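Local structure of 4-alpha-glucanotransferase (Streptococcus agalactiae, 6M6T) at residues S57-V65 with D216-E227; G360-F369 with N388-E399. The protein belongs to the 4-alpha-glucanotransferase family, the amylomaltases, and is built on a TIM-type barrel with bound sugar-like ligands in its pocket. All coordinates share one frame; numbering follows the deposited sequence.

In the fold
Both contacts are buried and belong to the same parallel barrel sheet, but they use it differently. Interaction 1 joins the long loop after strand 43-45 to the end of strand 212-217 and the loop beyond, and includes loop backbone bonds, ST turns and a tyrosine-aspartate bond. Interaction 2 pairs the neighbouring strands 363-366 and 389-392 with a parallel ladder of backbone bonds, not all of them strong, and its side chains add mainly apolar and Met-aromatic packing; it buries the larger area, 885 Å² against 637 Å². Their centres lie about 23 Å apart, yet they meet at the pocket: Y59 OH packs 3.2 Å from H396 CE1, and residues of both touch 1,5-anhydro-D-glucitol.

Interaction 1. Residues S57-V65 with D216-E227; sequences SPYQSFSAV and DMPIYVSADSVE. With AC1 (4,6-dideoxy-4-{[(1S,4R,5S,6S)-4,5,6-trihydroxy-3-(hydroxymethyl)cyclohex-2-en-1-yl]amino}-alpha-D-glucopyranose), chain I; ASO (1,5-anhydro-D-glucitol), chain B.
At the C-terminal end of barrel strand 212-217, Y59 from the loop after strand 43-45 reaches D216 and P218. Its OH donates to D216 OD2 at 2.6 Å. The ring stands nearly upright on the carboxylate (planes 87° apart), and the hydroxyl meets the oxygen from above the carboxylate plane. D216 OD1 is taken by a salt bridge to R294, so both oxygens of the group are engaged. With CG anti to its carbonyl carbon (chi1 -58°), Y59 places one ring face beneath 1,5-anhydro-D-glucitol, whose C2 sits 3.9 Å above the ring plane, toward the rim; P218 CB packs 3.7 Å from Y59 CD2. Q60, extended beyond CG, lays CG beside S222 CB and carries its amide on to the AC1 unit of chain I. F62 O accepts from V226 N at 3.0 Å (164°), at the start of helix 226-230. S225 is the N-cap there, its OG accepting from E227 N at 2.7 Å. The F62 ring turns its edge to D224 O, which lies in the ring plane, while the D224 carboxylate is held by K150 and L158. S222 OG accepts from D224 N (3.1 Å), an ST turn. A64 CB meets V221 CG1 at 3.8 Å. Loops that extend from strand ends and line a ligand pocket are characteristic of TIM-barrel enzymes.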
loop_
_atom_site.group_PDB
_atom_site.type_symbol
_atom_site.label_atom_id
_atom_site.label_comp_id
_atom_site.label_asym_id
_atom_site.label_seq_id
_atom_site.Cartn_x
_atom_site.Cartn_y
_atom_site.Cartn_z
ATOM N N SER A 57 -0.335 -3.602 9.029
ATOM C CA SER A 57 -0.862 -2.667 8.044
ATOM C C SER A 57 0.244 -1.790 7.474
ATOM O O SER A 57 1.055 -1.250 8.235
ATOM C CB SER A 57 -1.942 -1.799 8.694
ATOM O OG SER A 57 -2.153 -0.599 7.975
ATOM N N PRO A 58 0.332 -1.628 6.150
ATOM C CA PRO A 58 1.247 -0.648 5.558
ATOM C C PRO A 58 0.703 0.774 5.512
ATOM O O PRO A 58 1.410 1.673 5.050
ATOM C CB PRO A 58 1.460 -1.202 4.142
ATOM C CG PRO A 58 0.194 -1.931 3.827
ATOM C CD PRO A 58 -0.288 -2.505 5.130
ATOM N N TYR A 59 -0.528 1.009 5.969
ATOM C CA TYR A 59 -1.116 2.340 6.028
ATOM C C TYR A 59 -0.984 2.975 7.421
ATOM O O TYR A 59 -1.731 3.914 7.749
ATOM C CB TYR A 59 -2.582 2.269 5.589
ATOM C CG TYR A 59 -2.772 1.718 4.186
ATOM C CD1 TYR A 59 -2.815 0.342 3.949
ATOM C CD2 TYR A 59 -2.904 2.579 3.089
ATOM C CE1 TYR A 59 -2.990 -0.165 2.642
ATOM C CE2 TYR A 59 -3.076 2.091 1.787
ATOM C CZ TYR A 59 -3.120 0.720 1.561
ATOM O OH TYR A 59 -3.293 0.248 0.264
ATOM N N GLN A 60 -0.076 2.440 8.261
ATOM C CA GLN A 60 0.262 2.962 9.591
ATOM C C GLN A 60 1.758 2.693 9.803
ATOM O O GLN A 60 2.156 1.739 10.479
ATOM C CB GLN A 60 -0.589 2.285 10.665
ATOM C CG GLN A 60 -0.478 2.843 12.049
ATOM C CD GLN A 60 -1.476 2.202 12.975
ATOM O OE1 GLN A 60 -2.619 1.973 12.586
ATOM N NE2 GLN A 60 -1.055 1.897 14.203
ATOM N N SER A 61 2.595 3.602 9.303
ATOM C CA SER A 61 3.979 3.275 8.983
ATOM C C SER A 61 4.955 4.172 9.715
ATOM O O SER A 61 4.705 5.367 9.882
ATOM C CB SER A 61 4.242 3.392 7.473
ATOM O OG SER A 61 4.075 2.143 6.818
ATOM N N PHE A 62 6.084 3.581 10.109
ATOM C CA PHE A 62 7.168 4.325 10.732
ATOM C C PHE A 62 7.686 5.451 9.845
ATOM O O PHE A 62 8.292 6.396 10.361
ATOM C CB PHE A 62 8.326 3.379 11.090
ATOM C CG PHE A 62 7.957 2.281 12.059
ATOM C CD1 PHE A 62 7.041 2.507 13.077
ATOM C CD2 PHE A 62 8.525 1.015 11.941
ATOM C CE1 PHE A 62 6.691 1.482 13.959
ATOM C CE2 PHE A 62 8.182 -0.013 12.824
ATOM C CZ PHE A 62 7.256 0.225 13.827
ATOM N N SER A 63 7.488 5.374 8.528
ATOM C CA SER A 63 7.917 6.454 7.641
ATOM C C SER A 63 7.129 6.377 6.348
ATOM O O SER A 63 6.730 5.296 5.910
ATOM C CB SER A 63 9.418 6.406 7.323
ATOM O OG SER A 63 9.763 7.249 6.220
ATOM N N ALA A 64 6.923 7.542 5.737
ATOM C CA ALA A 64 6.199 7.645 4.477
ATOM C C ALA A 64 7.004 7.200 3.252
ATOM O O ALA A 64 6.449 7.212 2.146
ATOM C CB ALA A 64 5.731 9.088 4.277
ATOM N N VAL A 65 8.293 6.872 3.398
ATOM C CA VAL A 65 9.147 6.566 2.254
ATOM C C VAL A 65 9.984 5.319 2.459
ATOM O O VAL A 65 10.509 4.760 1.490
ATOM C CB VAL A 65 10.101 7.729 1.914
ATOM C CG1 VAL A 65 9.346 8.880 1.296
ATOM C CG2 VAL A 65 10.885 8.153 3.143
ATOM N N ASP A 216 0.834 2.599 -4.176
ATOM C CA ASP A 216 -0.135 3.113 -3.215
ATOM C C ASP A 216 0.562 4.120 -2.306
ATOM O O ASP A 216 1.638 3.830 -1.769
ATOM C CB ASP A 216 -0.714 1.958 -2.374
ATOM C CG ASP A 216 -2.249 1.984 -2.263
ATOM O OD1 ASP A 216 -2.836 3.090 -2.170
ATOM O OD2 ASP A 216 -2.868 0.885 -2.248
ATOM N N MET A 217 -0.050 5.287 -2.123
ATOM C CA MET A 217 0.448 6.275 -1.161
ATOM C C MET A 217 -0.549 6.457 -0.024
ATOM O O MET A 217 -1.620 7.064 -0.230
ATOM C CB MET A 217 0.721 7.613 -1.839
ATOM C CG MET A 217 1.423 8.628 -0.961
ATOM S SD MET A 217 1.859 10.101 -1.923
ATOM C CE MET A 217 0.589 11.258 -1.418
ATOM N N PRO A 218 -0.258 5.953 1.172
ATOM C CA PRO A 218 -1.169 6.172 2.301
ATOM C C PRO A 218 -1.281 7.651 2.614
ATOM O O PRO A 218 -0.268 8.352 2.714
ATOM C CB PRO A 218 -0.505 5.401 3.447
ATOM C CG PRO A 218 0.932 5.230 3.020
ATOM C CD PRO A 218 0.913 5.136 1.542
ATOM N N ILE A 219 -2.531 8.121 2.759
ATOM C CA ILE A 219 -2.792 9.528 3.080
ATOM C C ILE A 219 -2.079 9.926 4.363
ATOM O O ILE A 219 -1.441 10.983 4.431
ATOM C CB ILE A 219 -4.302 9.804 3.190
ATOM C CG1 ILE A 219 -4.523 11.235 3.694
ATOM C CG2 ILE A 219 -4.980 8.797 4.118
ATOM C CD1 ILE A 219 -5.978 11.737 3.668
ATOM N N TYR A 220 -2.162 9.086 5.388
ATOM C CA TYR A 220 -1.616 9.381 6.699
ATOM C C TYR A 220 -0.460 8.441 7.023
ATOM O O TYR A 220 -0.373 7.315 6.528
ATOM C CB TYR A 220 -2.685 9.247 7.790
ATOM C CG TYR A 220 -3.870 10.199 7.712
ATOM C CD1 TYR A 220 -3.690 11.584 7.673
ATOM C CD2 TYR A 220 -5.179 9.711 7.733
ATOM C CE1 TYR A 220 -4.782 12.463 7.632
ATOM C CE2 TYR A 220 -6.274 10.580 7.691
ATOM C CZ TYR A 220 -6.071 11.953 7.641
ATOM O OH TYR A 220 -7.166 12.793 7.581
ATOM N N VAL A 221 0.412 8.918 7.901
ATOM C CA VAL A 221 1.422 8.099 8.530
ATOM C C VAL A 221 0.937 7.767 9.937
ATOM O O VAL A 221 -0.092 8.261 10.392
ATOM C CB VAL A 221 2.779 8.816 8.544
ATOM C CG1 VAL A 221 3.192 9.146 7.134
ATOM C CG2 VAL A 221 2.658 10.089 9.326
ATOM N N SER A 222 1.658 6.881 10.628
ATOM C CA SER A 222 1.297 6.555 12.002
ATOM C C SER A 222 1.843 7.610 12.970
ATOM O O SER A 222 2.787 8.345 12.656
ATOM C CB SER A 222 1.840 5.188 12.399
ATOM O OG SER A 222 1.719 4.991 13.795
ATOM N N ALA A 223 1.248 7.679 14.169
ATOM C CA ALA A 223 1.786 8.606 15.162
ATOM C C ALA A 223 3.167 8.194 15.641
ATOM O O ALA A 223 3.857 9.007 16.259
ATOM C CB ALA A 223 0.847 8.742 16.362
ATOM N N ASP A 224 3.579 6.963 15.352
ATOM C CA ASP A 224 4.880 6.419 15.740
ATOM C C ASP A 224 5.777 6.455 14.508
ATOM O O ASP A 224 5.983 5.453 13.829
ATOM C CB ASP A 224 4.703 5.001 16.266
ATOM C CG ASP A 224 5.882 4.520 17.067
ATOM O OD1 ASP A 224 6.686 5.370 17.508
ATOM O OD2 ASP A 224 6.003 3.286 17.259
ATOM N N SER A 225 6.345 7.629 14.246
ATOM C CA SER A 225 6.862 7.963 12.924
ATOM C C SER A 225 8.042 8.921 13.017
ATOM O O SER A 225 8.083 9.776 13.903
ATOM C CB SER A 225 5.749 8.594 12.070
ATOM O OG SER A 225 6.266 9.540 11.149
ATOM N N VAL A 226 8.986 8.780 12.080
ATOM C CA VAL A 226 10.092 9.719 11.975
ATOM C C VAL A 226 9.603 11.102 11.575
ATOM O O VAL A 226 10.318 12.091 11.767
ATOM C CB VAL A 226 11.144 9.183 10.981
ATOM C CG1 VAL A 226 10.621 9.201 9.558
ATOM C CG2 VAL A 226 12.418 9.986 11.072
ATOM N N GLU A 227 8.385 11.207 11.043
ATOM C CA GLU A 227 7.867 12.512 10.636
ATOM C C GLU A 227 7.267 13.268 11.820
ATOM O O GLU A 227 7.482 14.479 11.967
ATOM C CB GLU A 227 6.833 12.343 9.512
ATOM C CG GLU A 227 7.438 12.305 8.104
ATOM C CD GLU A 227 7.881 10.906 7.681
ATOM O OE1 GLU A 227 7.335 9.911 8.217
ATOM O OE2 GLU A 227 8.771 10.803 6.803
HETATM C C1 AC1 I . -6.520 0.680 7.254
HETATM O O2 AC1 I . -8.697 -0.401 7.645
HETATM C C2 AC1 I . -7.348 -0.276 8.135
HETATM C C4A AC1 I . -5.785 0.568 15.277
HETATM C C3 AC1 I . -7.381 0.164 9.570
HETATM O O3 AC1 I . -8.134 -0.827 10.250
HETATM C C4 AC1 I . -5.933 0.268 10.104
HETATM N N4A AC1 I . -5.765 0.570 11.559
HETATM C C5 AC1 I . -5.292 1.356 9.260
HETATM O O5 AC1 I . -5.221 0.914 7.886
HETATM C C6 AC1 I . -3.885 1.639 9.780
HETATM C C1B AC1 I . -5.668 -0.565 12.518
HETATM C C2B AC1 I . -6.917 -0.533 13.383
HETATM O O2B AC1 I . -8.088 -0.551 12.561
HETATM C C3B AC1 I . -6.873 0.763 14.208
HETATM O O3B AC1 I . -8.152 1.028 14.823
HETATM O O4 AC1 I . -5.563 1.767 16.077
HETATM C C5B AC1 I . -4.590 0.103 14.691
HETATM C C7B AC1 I . -4.549 -0.461 13.383
HETATM C C6B AC1 I . -3.330 0.195 15.586
HETATM O O6B AC1 I . -3.552 1.130 16.664
HETATM C C1 ASO B . -6.723 3.904 3.175
HETATM C C2 ASO B . -6.850 2.367 3.141
HETATM C C3 ASO B . -7.522 1.868 4.432
HETATM C C4 ASO B . -6.667 2.331 5.625
HETATM C C5 ASO B . -6.525 3.828 5.598
HETATM C C6 ASO B . -5.476 4.235 6.632
HETATM O O2 ASO B . -7.583 1.936 1.989
HETATM O O3 ASO B . -7.638 0.403 4.404
HETATM O O4 ASO B . -7.234 1.908 6.890
HETATM O O5 ASO B . -5.969 4.258 4.353
HETATM O O6 ASO B . -4.722 5.356 6.141
HETATM O O HOH W 1 -2.851 6.553 5.748
#

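Interaction 2. Residues G360-F369 with N388-E399. With AC1 (4,6-dideoxy-4-{[(1S,4R,5S,6S)-4,5,6-trihydroxy-3-(hydroxymethyl)cyclohex-2-en-1-yl]amino}-alpha-D-glucopyranose), chain J; ASO (1,5-anhydro-D-glucitol), chain B.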
loop_
_atom_site.group_PDB
_atom_site.type_symbol
_atom_site.label_atom_id
_atom_site.label_comp_id
_atom_site.label_asym_id
_atom_site.label_seq_id
_atom_site.Cartn_x
_atom_site.Cartn_y
_atom_site.Cartn_z
ATOM N N GLY A 360 -8.861 16.023 -12.999
ATOM C CA GLY A 360 -8.901 15.161 -14.159
ATOM C C GLY A 360 -8.267 13.795 -13.971
ATOM O O GLY A 360 -8.194 13.030 -14.940
ATOM N N PHE A 361 -7.803 13.465 -12.760
ATOM C CA PHE A 361 -7.346 12.116 -12.477
ATOM C C PHE A 361 -8.502 11.136 -12.630
ATOM O O PHE A 361 -9.653 11.480 -12.361
ATOM C CB PHE A 361 -6.826 11.971 -11.046
ATOM C CG PHE A 361 -5.693 12.888 -10.683
ATOM C CD1 PHE A 361 -4.690 13.189 -11.601
ATOM C CD2 PHE A 361 -5.613 13.408 -9.390
ATOM C CE1 PHE A 361 -3.641 14.019 -11.249
ATOM C CE2 PHE A 361 -4.585 14.245 -9.034
ATOM C CZ PHE A 361 -3.592 14.553 -9.970
ATOM N N PRO A 362 -8.225 9.902 -13.031
ATOM C CA PRO A 362 -9.235 8.853 -12.867
ATOM C C PRO A 362 -9.594 8.619 -11.404
ATOM O O PRO A 362 -8.764 8.720 -10.498
ATOM C CB PRO A 362 -8.577 7.611 -13.489
ATOM C CG PRO A 362 -7.300 8.087 -14.146
ATOM C CD PRO A 362 -7.260 9.574 -14.098
ATOM N N GLY A 363 -10.864 8.297 -11.186
ATOM C CA GLY A 363 -11.328 7.789 -9.922
ATOM C C GLY A 363 -11.722 6.328 -10.025
ATOM O O GLY A 363 -11.552 5.681 -11.053
ATOM N N MET A 364 -12.283 5.827 -8.936
ATOM C CA MET A 364 -12.504 4.400 -8.801
ATOM C C MET A 364 -13.970 4.034 -9.004
ATOM O O MET A 364 -14.870 4.876 -8.923
ATOM C CB MET A 364 -12.020 3.919 -7.432
ATOM C CG MET A 364 -10.525 4.138 -7.216
ATOM S SD MET A 364 -9.782 2.830 -6.229
ATOM C CE MET A 364 -8.050 3.006 -6.680
ATOM N N LYS A 365 -14.188 2.747 -9.297
ATOM C CA LYS A 365 -15.509 2.123 -9.386
ATOM C C LYS A 365 -15.353 0.703 -8.852
ATOM O O LYS A 365 -14.629 -0.112 -9.436
ATOM C CB LYS A 365 -16.058 2.118 -10.823
ATOM C CG LYS A 365 -16.586 3.476 -11.336
ATOM C CD LYS A 365 -17.806 3.979 -10.535
ATOM C CE LYS A 365 -18.175 5.434 -10.864
ATOM N NZ LYS A 365 -17.925 5.774 -12.308
ATOM N N ILE A 366 -15.994 0.413 -7.727
ATOM C CA ILE A 366 -15.868 -0.883 -7.077
ATOM C C ILE A 366 -17.175 -1.620 -7.317
ATOM O O ILE A 366 -18.176 -1.372 -6.640
ATOM C CB ILE A 366 -15.542 -0.753 -5.582
ATOM C CG1 ILE A 366 -14.152 -0.136 -5.402
ATOM C CG2 ILE A 366 -15.623 -2.119 -4.869
ATOM C CD1 ILE A 366 -13.455 -0.536 -4.098
ATOM N N MET A 367 -17.165 -2.546 -8.273
ATOM C CA MET A 367 -18.412 -3.166 -8.705
ATOM C C MET A 367 -19.136 -3.890 -7.585
ATOM O O MET A 367 -20.326 -4.192 -7.732
ATOM C CB MET A 367 -18.151 -4.167 -9.812
ATOM C CG MET A 367 -19.279 -4.334 -10.826
ATOM S SD MET A 367 -18.649 -5.394 -12.149
ATOM C CE MET A 367 -16.918 -5.412 -11.714
ATOM N N GLU A 368 -18.447 -4.211 -6.488
ATOM C CA GLU A 368 -19.097 -4.974 -5.434
ATOM C C GLU A 368 -20.081 -4.138 -4.646
ATOM O O GLU A 368 -21.010 -4.698 -4.066
ATOM C CB GLU A 368 -18.058 -5.594 -4.504
ATOM C CG GLU A 368 -17.722 -7.007 -4.900
ATOM C CD GLU A 368 -16.517 -7.558 -4.178
ATOM O OE1 GLU A 368 -16.459 -7.425 -2.938
ATOM O OE2 GLU A 368 -15.628 -8.125 -4.853
ATOM N N PHE A 369 -19.908 -2.822 -4.634
ATOM C CA PHE A 369 -20.845 -1.904 -4.002
ATOM C C PHE A 369 -22.078 -1.624 -4.855
ATOM O O PHE A 369 -22.959 -0.872 -4.416
ATOM C CB PHE A 369 -20.159 -0.566 -3.716
ATOM C CG PHE A 369 -18.985 -0.651 -2.784
ATOM C CD1 PHE A 369 -19.030 -1.447 -1.652
ATOM C CD2 PHE A 369 -17.845 0.109 -3.024
ATOM C CE1 PHE A 369 -17.957 -1.495 -0.789
ATOM C CE2 PHE A 369 -16.775 0.055 -2.168
ATOM C CZ PHE A 369 -16.832 -0.749 -1.047
ATOM N N ASN A 388 -12.876 7.674 -17.974
ATOM C CA ASN A 388 -11.869 8.172 -17.032
ATOM C C ASN A 388 -12.122 7.641 -15.616
ATOM O O ASN A 388 -12.354 8.391 -14.668
ATOM C CB ASN A 388 -11.848 9.691 -17.054
ATOM C CG ASN A 388 -10.603 10.256 -16.442
ATOM O OD1 ASN A 388 -9.529 9.657 -16.538
ATOM N ND2 ASN A 388 -10.728 11.428 -15.807
ATOM N N THR A 389 -12.086 6.311 -15.495
ATOM C CA THR A 389 -12.170 5.611 -14.220
ATOM C C THR A 389 -11.351 4.324 -14.303
ATOM O O THR A 389 -11.087 3.793 -15.391
ATOM C CB THR A 389 -13.623 5.266 -13.819
ATOM O OG1 THR A 389 -14.178 4.316 -14.741
ATOM C CG2 THR A 389 -14.534 6.496 -13.744
ATOM N N ILE A 390 -10.968 3.818 -13.131
ATOM C CA ILE A 390 -10.271 2.540 -12.981
ATOM C C ILE A 390 -11.230 1.591 -12.286
ATOM O O ILE A 390 -11.584 1.818 -11.128
ATOM C CB ILE A 390 -8.995 2.678 -12.147
ATOM C CG1 ILE A 390 -8.114 3.828 -12.633
ATOM C CG2 ILE A 390 -8.266 1.345 -12.087
ATOM C CD1 ILE A 390 -7.972 3.921 -14.135
ATOM N N ALA A 391 -11.646 0.523 -12.939
ATOM C CA ALA A 391 -12.681 -0.324 -12.360
ATOM C C ALA A 391 -12.085 -1.576 -11.735
ATOM O O ALA A 391 -11.213 -2.218 -12.321
ATOM C CB ALA A 391 -13.730 -0.707 -13.398
ATOM N N TYR A 392 -12.565 -1.901 -10.529
ATOM C CA TYR A 392 -12.212 -3.098 -9.774
ATOM C C TYR A 392 -13.449 -3.947 -9.553
ATOM O O TYR A 392 -14.576 -3.441 -9.498
ATOM C CB TYR A 392 -11.632 -2.784 -8.385
ATOM C CG TYR A 392 -10.439 -1.897 -8.438
ATOM C CD1 TYR A 392 -10.584 -0.523 -8.497
ATOM C CD2 TYR A 392 -9.164 -2.429 -8.479
ATOM C CE1 TYR A 392 -9.494 0.292 -8.569
ATOM C CE2 TYR A 392 -8.063 -1.620 -8.554
ATOM C CZ TYR A 392 -8.233 -0.257 -8.602
ATOM O OH TYR A 392 -7.135 0.561 -8.673
ATOM N N ALA A 393 -13.219 -5.249 -9.422
ATOM C CA ALA A 393 -14.248 -6.121 -8.882
ATOM C C ALA A 393 -14.385 -5.871 -7.394
ATOM O O ALA A 393 -15.479 -5.598 -6.883
ATOM C CB ALA A 393 -13.889 -7.577 -9.161
ATOM N N GLY A 394 -13.262 -5.928 -6.696
ATOM C CA GLY A 394 -13.166 -5.419 -5.352
ATOM C C GLY A 394 -11.754 -4.915 -5.209
ATOM O O GLY A 394 -10.921 -5.094 -6.099
ATOM N N THR A 395 -11.496 -4.253 -4.096
ATOM C CA THR A 395 -10.130 -3.946 -3.742
ATOM C C THR A 395 -9.750 -4.722 -2.484
ATOM O O THR A 395 -10.530 -5.520 -1.954
ATOM C CB THR A 395 -9.929 -2.438 -3.592
ATOM O OG1 THR A 395 -8.518 -2.156 -3.619
ATOM C CG2 THR A 395 -10.567 -1.914 -2.294
ATOM N N HIS A 396 -8.515 -4.504 -2.036
ATOM C CA HIS A 396 -7.953 -5.276 -0.945
ATOM C C HIS A 396 -8.722 -5.111 0.352
ATOM O O HIS A 396 -8.501 -5.895 1.282
ATOM C CB HIS A 396 -6.499 -4.878 -0.744
ATOM C CG HIS A 396 -6.309 -3.442 -0.368
ATOM N ND1 HIS A 396 -6.115 -2.448 -1.300
ATOM C CD2 HIS A 396 -6.271 -2.835 0.841
ATOM C CE1 HIS A 396 -5.970 -1.289 -0.683
ATOM N NE2 HIS A 396 -6.057 -1.497 0.616
ATOM N N ASP A 397 -9.617 -4.121 0.444
ATOM C CA ASP A 397 -10.440 -3.926 1.632
ATOM C C ASP A 397 -11.831 -4.529 1.505
ATOM O O ASP A 397 -12.557 -4.593 2.500
ATOM C CB ASP A 397 -10.548 -2.437 1.952
ATOM C CG ASP A 397 -9.205 -1.737 1.878
ATOM O OD1 ASP A 397 -8.839 -1.329 0.753
ATOM O OD2 ASP A 397 -8.525 -1.591 2.929
ATOM N N ASN A 398 -12.203 -4.991 0.321
ATOM C CA ASN A 398 -13.482 -5.629 0.076
ATOM C C ASN A 398 -13.322 -7.132 0.144
ATOM O O ASN A 398 -12.218 -7.667 0.098
ATOM C CB ASN A 398 -14.022 -5.235 -1.302
ATOM C CG ASN A 398 -14.405 -3.781 -1.383
ATOM O OD1 ASN A 398 -13.706 -2.965 -1.995
ATOM N ND2 ASN A 398 -15.528 -3.446 -0.771
ATOM N N GLU A 399 -14.452 -7.817 0.206
ATOM C CA GLU A 399 -14.428 -9.264 0.161
ATOM C C GLU A 399 -13.879 -9.745 -1.179
ATOM O O GLU A 399 -13.875 -9.016 -2.166
ATOM C CB GLU A 399 -15.833 -9.800 0.386
ATOM C CG GLU A 399 -16.530 -9.117 1.533
ATOM C CD GLU A 399 -18.030 -9.265 1.480
ATOM O OE1 GLU A 399 -18.693 -8.383 0.867
ATOM O OE2 GLU A 399 -18.535 -10.269 2.042
HETATM C C1 AC1 J . -18.688 2.208 2.331
HETATM O O2 AC1 J . -19.192 3.075 4.541
HETATM C C2 AC1 J . -18.179 2.421 3.757
HETATM C C4A AC1 J . -11.220 4.186 2.534
HETATM C C3 AC1 J . -16.989 3.333 3.715
HETATM O O3 AC1 J . -16.556 3.503 5.059
HETATM C C4 AC1 J . -15.879 2.706 2.871
HETATM N N4A AC1 J . -14.746 3.618 2.701
HETATM C C5 AC1 J . -16.379 2.386 1.477
HETATM O O5 AC1 J . -17.608 1.593 1.520
HETATM C C6 AC1 J . -15.242 1.665 0.723
HETATM C C1B AC1 J . -13.769 3.628 3.799
HETATM C C2B AC1 J . -13.128 4.979 3.762
HETATM O O2B AC1 J . -14.184 5.940 3.759
HETATM C C3B AC1 J . -12.370 5.113 2.465
HETATM O O3B AC1 J . -11.824 6.418 2.344
HETATM O O4 AC1 J . -10.525 4.217 1.270
HETATM C C5B AC1 J . -11.634 2.891 2.889
HETATM C C7B AC1 J . -12.833 2.632 3.555
HETATM C C6B AC1 J . -10.690 1.744 2.598
HETATM O O6B AC1 J . -9.945 2.116 1.436
HETATM C C1 ASO B . -6.723 3.904 3.175
HETATM C C2 ASO B . -6.850 2.367 3.141
HETATM C C3 ASO B . -7.522 1.868 4.432
HETATM C C4 ASO B . -6.667 2.331 5.625
HETATM C C5 ASO B . -6.525 3.828 5.598
HETATM C C6 ASO B . -5.476 4.235 6.632
HETATM O O2 ASO B . -7.583 1.936 1.989
HETATM O O3 ASO B . -7.638 0.403 4.404
HETATM O O4 ASO B . -7.234 1.908 6.890
HETATM O O5 ASO B . -5.969 4.258 4.353
HETATM O O6 ASO B . -4.722 5.356 6.141
#
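M364 and Y392 both hold CG anti to the carbonyl carbon (chi1 -62° and -57°), which turns the two side chains toward each other on the face of the sheet that the strand register already gives them. A bend at chi2 then lets M364 SD reach the Y392 ring, 4.5 Å from its centroid and 58° off its normal, in a Met-aromatic contact. CE lies alongside Y392 OH, whose polar partner is Q45. The strands themselves pair in parallel: I390 N donates to G363 O (2.9 Å), Y392 N to K365 O (2.9 Å), and M367 N to Y392 O (3.0 Å), while the K365 N to I390 O bond is weak. At the start of the pairing N388 ND2 donates to G360 O at 3.1 Å; the acceptor lies close to the amide plane, but the donor stands above the carbonyl plane. P362 CB packs on I390 CD1. Past the strands, N398 ND2 approaches F369, a ring that also borders the AC1 unit of chain J, and D397 OD2 accepts from O3 of 1,5-anhydro-D-glucitol (2.6 Å). E368 extends its carboxylate among the acceptors A393 O and E399 O, with OE1 4.5 Å from E399 OE1; E399 OE2 is hydrogen-bonded to N407. This grouping of backbone carbonyls and a second carboxylate may favour the protonated form of E368.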